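Local coordinates for lactococcal prophage ps3 protein 05 (Staphylococcus epidermidis ATCC 12228, PDB 3G8W) that probably transfers an acetyl group from acetyl-CoA to an acceptor not yet identified, as a member of the GNAT acetyltransferase family, at residues 70-75 with 104-109. Sequence-based numbering, arbitrary orientation.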
ATOM      1  N   CYS B  70     -13.067 -12.640  -2.749  1.00 47.43           N
ATOM      2  CA  CYS B  70     -11.708 -12.152  -2.622  1.00 47.67           C
ATOM      3  C   CYS B  70     -11.543 -10.799  -3.284  1.00 47.34           C
ATOM      4  O   CYS B  70     -12.092 -10.580  -4.355  1.00 48.65           O
ATOM      5  CB  CYS B  70     -10.757 -13.147  -3.248  1.00 48.45           C
ATOM      6  SG  CYS B  70      -9.083 -12.799  -2.816  1.00 51.99           S
ATOM      7  N   THR B  71     -10.794  -9.892  -2.660  1.00 46.65           N
ATOM      8  CA  THR B  71     -10.554  -8.571  -3.258  1.00 46.55           C
ATOM      9  C   THR B  71      -9.263  -8.478  -4.058  1.00 46.60           C
ATOM     10  O   THR B  71      -8.218  -8.926  -3.620  1.00 45.78           O
ATOM     11  CB  THR B  71     -10.537  -7.445  -2.210  1.00 46.12           C
ATOM     12  OG1 THR B  71     -11.857  -7.240  -1.722  1.00 46.11           O
ATOM     13  CG2 THR B  71     -10.073  -6.148  -2.823  1.00 45.64           C
ATOM     14  N   LEU B  72      -9.349  -7.866  -5.231  1.00 47.68           N
ATOM     15  CA  LEU B  72      -8.157  -7.464  -5.958  1.00 48.60           C
ATOM     16  C   LEU B  72      -8.019  -5.953  -5.905  1.00 48.61           C
ATOM     17  O   LEU B  72      -8.896  -5.205  -6.393  1.00 49.19           O
ATOM     18  CB  LEU B  72      -8.194  -7.958  -7.406  1.00 48.75           C
ATOM     19  CG  LEU B  72      -6.824  -7.950  -8.084  1.00 49.19           C
ATOM     20  CD1 LEU B  72      -5.779  -8.665  -7.230  1.00 48.55           C
ATOM     21  CD2 LEU B  72      -6.903  -8.568  -9.472  1.00 49.30           C
ATOM     22  N   LYS B  73      -6.929  -5.507  -5.295  1.00 48.61           N
ATOM     23  CA  LYS B  73      -6.643  -4.079  -5.196  1.00 49.63           C
ATOM     24  C   LYS B  73      -5.389  -3.804  -5.996  1.00 48.26           C
ATOM     25  O   LYS B  73      -4.289  -4.160  -5.598  1.00 48.90           O
ATOM     26  CB  LYS B  73      -6.488  -3.646  -3.727  1.00 51.49           C
ATOM     27  CG  LYS B  73      -6.654  -2.152  -3.472  1.00 54.12           C
ATOM     28  CD  LYS B  73      -5.377  -1.320  -3.749  1.00 56.49           C
ATOM     29  CE  LYS B  73      -5.741   0.195  -3.934  1.00 57.86           C
ATOM     30  NZ  LYS B  73      -4.630   1.091  -4.451  1.00 57.53           N
ATOM     31  N   GLN B  74      -5.569  -3.221  -7.165  1.00 47.47           N
ATOM     32  CA  GLN B  74      -4.453  -2.845  -8.006  1.00 47.53           C
ATOM     33  C   GLN B  74      -3.937  -1.481  -7.528  1.00 48.12           C
ATOM     34  O   GLN B  74      -4.702  -0.669  -7.027  1.00 48.18           O
ATOM     35  CB  GLN B  74      -4.901  -2.812  -9.456  1.00 45.92           C
ATOM     36  CG  GLN B  74      -3.784  -2.699 -10.432  1.00 46.18           C
ATOM     37  CD  GLN B  74      -4.273  -2.484 -11.840  1.00 46.34           C
ATOM     38  OE1 GLN B  74      -5.477  -2.475 -12.104  1.00 47.66           O
ATOM     39  NE2 GLN B  74      -3.344  -2.311 -12.760  1.00 45.81           N
HETATM   40  N   MSE B  75      -2.642  -1.232  -7.645  1.00 49.49           N
HETATM   41  CA  MSE B  75      -2.076  -0.053  -7.011  1.00 51.20           C
HETATM   42  C   MSE B  75      -2.185   1.036  -8.001  1.00 50.79           C
HETATM   43  O   MSE B  75      -1.314   1.145  -8.858  1.00 50.90           O
HETATM   44  CB  MSE B  75      -0.589  -0.229  -6.721  1.00 53.24           C
HETATM   45  CG  MSE B  75      -0.168  -1.614  -6.419  1.00 56.36           C
HETATM   46 SE   MSE B  75       0.264  -1.642  -4.568  0.50 60.87          SE
HETATM   47  CE  MSE B  75       2.178  -1.220  -4.586  1.00 58.75           C
ATOM     48  N   ASN B 104      -7.830 -18.731  -9.036  1.00 43.74           N
ATOM     49  CA  ASN B 104      -7.535 -18.864 -10.452  1.00 44.50           C
ATOM     50  C   ASN B 104      -8.247 -17.869 -11.352  1.00 44.38           C
ATOM     51  O   ASN B 104      -7.619 -17.315 -12.245  1.00 45.47           O
ATOM     52  CB  ASN B 104      -7.783 -20.277 -10.926  1.00 45.50           C
ATOM     53  CG  ASN B 104      -6.537 -21.158 -10.829  1.00 47.80           C
ATOM     54  OD1 ASN B 104      -6.452 -22.169 -11.523  1.00 50.57           O
ATOM     55  ND2 ASN B 104      -5.568 -20.786  -9.988  1.00 47.33           N
ATOM     56  N   HIS B 105      -9.532 -17.623 -11.112  1.00 43.62           N
ATOM     57  CA  HIS B 105     -10.287 -16.655 -11.907  1.00 43.59           C
ATOM     58  C   HIS B 105      -9.587 -15.318 -11.741  1.00 44.66           C
ATOM     59  O   HIS B 105      -9.318 -14.609 -12.721  1.00 44.94           O
ATOM     60  CB  HIS B 105     -11.739 -16.559 -11.412  1.00 43.23           C
ATOM     61  CG  HIS B 105     -12.630 -15.696 -12.258  1.00 43.32           C
ATOM     62  ND1 HIS B 105     -12.548 -14.317 -12.273  1.00 43.76           N
ATOM     63  CD2 HIS B 105     -13.649 -16.015 -13.092  1.00 43.15           C
ATOM     64  CE1 HIS B 105     -13.458 -13.825 -13.098  1.00 42.92           C
ATOM     65  NE2 HIS B 105     -14.142 -14.835 -13.601  1.00 42.92           N
ATOM     66  N   ILE B 106      -9.254 -14.996 -10.491  1.00 44.78           N
ATOM     67  CA  ILE B 106      -8.675 -13.702 -10.179  1.00 44.65           C
ATOM     68  C   ILE B 106      -7.320 -13.568 -10.845  1.00 44.42           C
ATOM     69  O   ILE B 106      -6.965 -12.491 -11.290  1.00 44.45           O
ATOM     70  CB  ILE B 106      -8.607 -13.425  -8.665  1.00 44.85           C
ATOM     71  CG1 ILE B 106     -10.026 -13.353  -8.068  1.00 44.63           C
ATOM     72  CG2 ILE B 106      -7.836 -12.147  -8.401  1.00 44.75           C
ATOM     73  CD1 ILE B 106     -10.056 -12.985  -6.579  1.00 44.78           C
ATOM     74  N   ILE B 107      -6.584 -14.665 -10.954  1.00 44.63           N
ATOM     75  CA  ILE B 107      -5.317 -14.616 -11.666  1.00 45.29           C
ATOM     76  C   ILE B 107      -5.542 -14.318 -13.144  1.00 45.93           C
ATOM     77  O   ILE B 107      -4.863 -13.456 -13.720  1.00 46.80           O
ATOM     78  CB  ILE B 107      -4.473 -15.883 -11.467  1.00 44.98           C
ATOM     79  CG1 ILE B 107      -4.001 -15.963 -10.010  1.00 44.60           C
ATOM     80  CG2 ILE B 107      -3.266 -15.848 -12.372  1.00 44.70           C
ATOM     81  CD1 ILE B 107      -3.214 -17.209  -9.680  1.00 44.73           C
ATOM     82  N   GLN B 108      -6.519 -14.988 -13.749  1.00 46.02           N
ATOM     83  CA  GLN B 108      -6.781 -14.783 -15.162  1.00 45.75           C
ATOM     84  C   GLN B 108      -7.165 -13.340 -15.451  1.00 45.18           C
ATOM     85  O   GLN B 108      -6.747 -12.778 -16.460  1.00 44.76           O
ATOM     86  CB  GLN B 108      -7.847 -15.744 -15.691  1.00 46.54           C
ATOM     87  CG  GLN B 108      -7.787 -15.960 -17.221  1.00 47.06           C
ATOM     88  CD  GLN B 108      -6.409 -16.457 -17.697  1.00 47.62           C
ATOM     89  OE1 GLN B 108      -5.640 -17.051 -16.927  1.00 47.64           O
ATOM     90  NE2 GLN B 108      -6.097 -16.211 -18.964  1.00 47.43           N
ATOM     91  N   TYR B 109      -7.954 -12.752 -14.557  1.00 44.55           N
ATOM     92  CA  TYR B 109      -8.344 -11.363 -14.672  1.00 44.72           C
ATOM     93  C   TYR B 109      -7.118 -10.433 -14.588  1.00 46.34           C
ATOM     94  O   TYR B 109      -6.990  -9.479 -15.381  1.00 45.62           O
ATOM     95  CB  TYR B 109      -9.340 -11.014 -13.578  1.00 43.93           C
ATOM     96  CG  TYR B 109      -9.683  -9.545 -13.554  1.00 45.03           C
ATOM     97  CD1 TYR B 109      -9.006  -8.656 -12.702  1.00 44.87           C
ATOM     98  CD2 TYR B 109     -10.678  -9.026 -14.408  1.00 44.99           C
ATOM     99  CE1 TYR B 109      -9.326  -7.299 -12.686  1.00 45.30           C
ATOM    100  CE2 TYR B 109     -11.003  -7.676 -14.403  1.00 44.90           C
ATOM    101  CZ  TYR B 109     -10.331  -6.823 -13.542  1.00 45.88           C
ATOM    102  OH  TYR B 109     -10.663  -5.494 -13.544  1.00 46.72           O
TER
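C70 and L72, on strand 70-74, face I106 and Y109, on helix 104-109, across axes that run nearly parallel, 20° apart, and come within 10.1 Å. No hydrogen bond joins the two segments; the contact is apolar packing of a helix on a sheet. I106 buries the largest share, because its branched side chain serves two strand residues at once. Its longer arm, trans at chi2 (-176°), extends CD1 to CB of C70, 3.4 Å away, while CG2 meets CD2 of L72 at 3.9 Å. C70 suits its place as a small, apolar side chain buried beside the isoleucine arm. The side chains of L72 and I106 pass each other, pointing opposite ways, and CD2 of L72 also touches CD1 of Y109 at 3.9 Å. This methyl comes to the ring's rim, roughly level with it, and not to its face. Tyrosine suits the partly exposed border, its flat ring reaching both L72 and F58. Between C70 and L72, T71 points to the other side of the sheet, onto W55 and I57. Helix 96-112 thus covers one face of the central GNAT sheet: L86 of the adjoining strand 83-91 touches C70, L72 and I106, and on strand 55-62 F58 meets the Y109 ring edge-to-face.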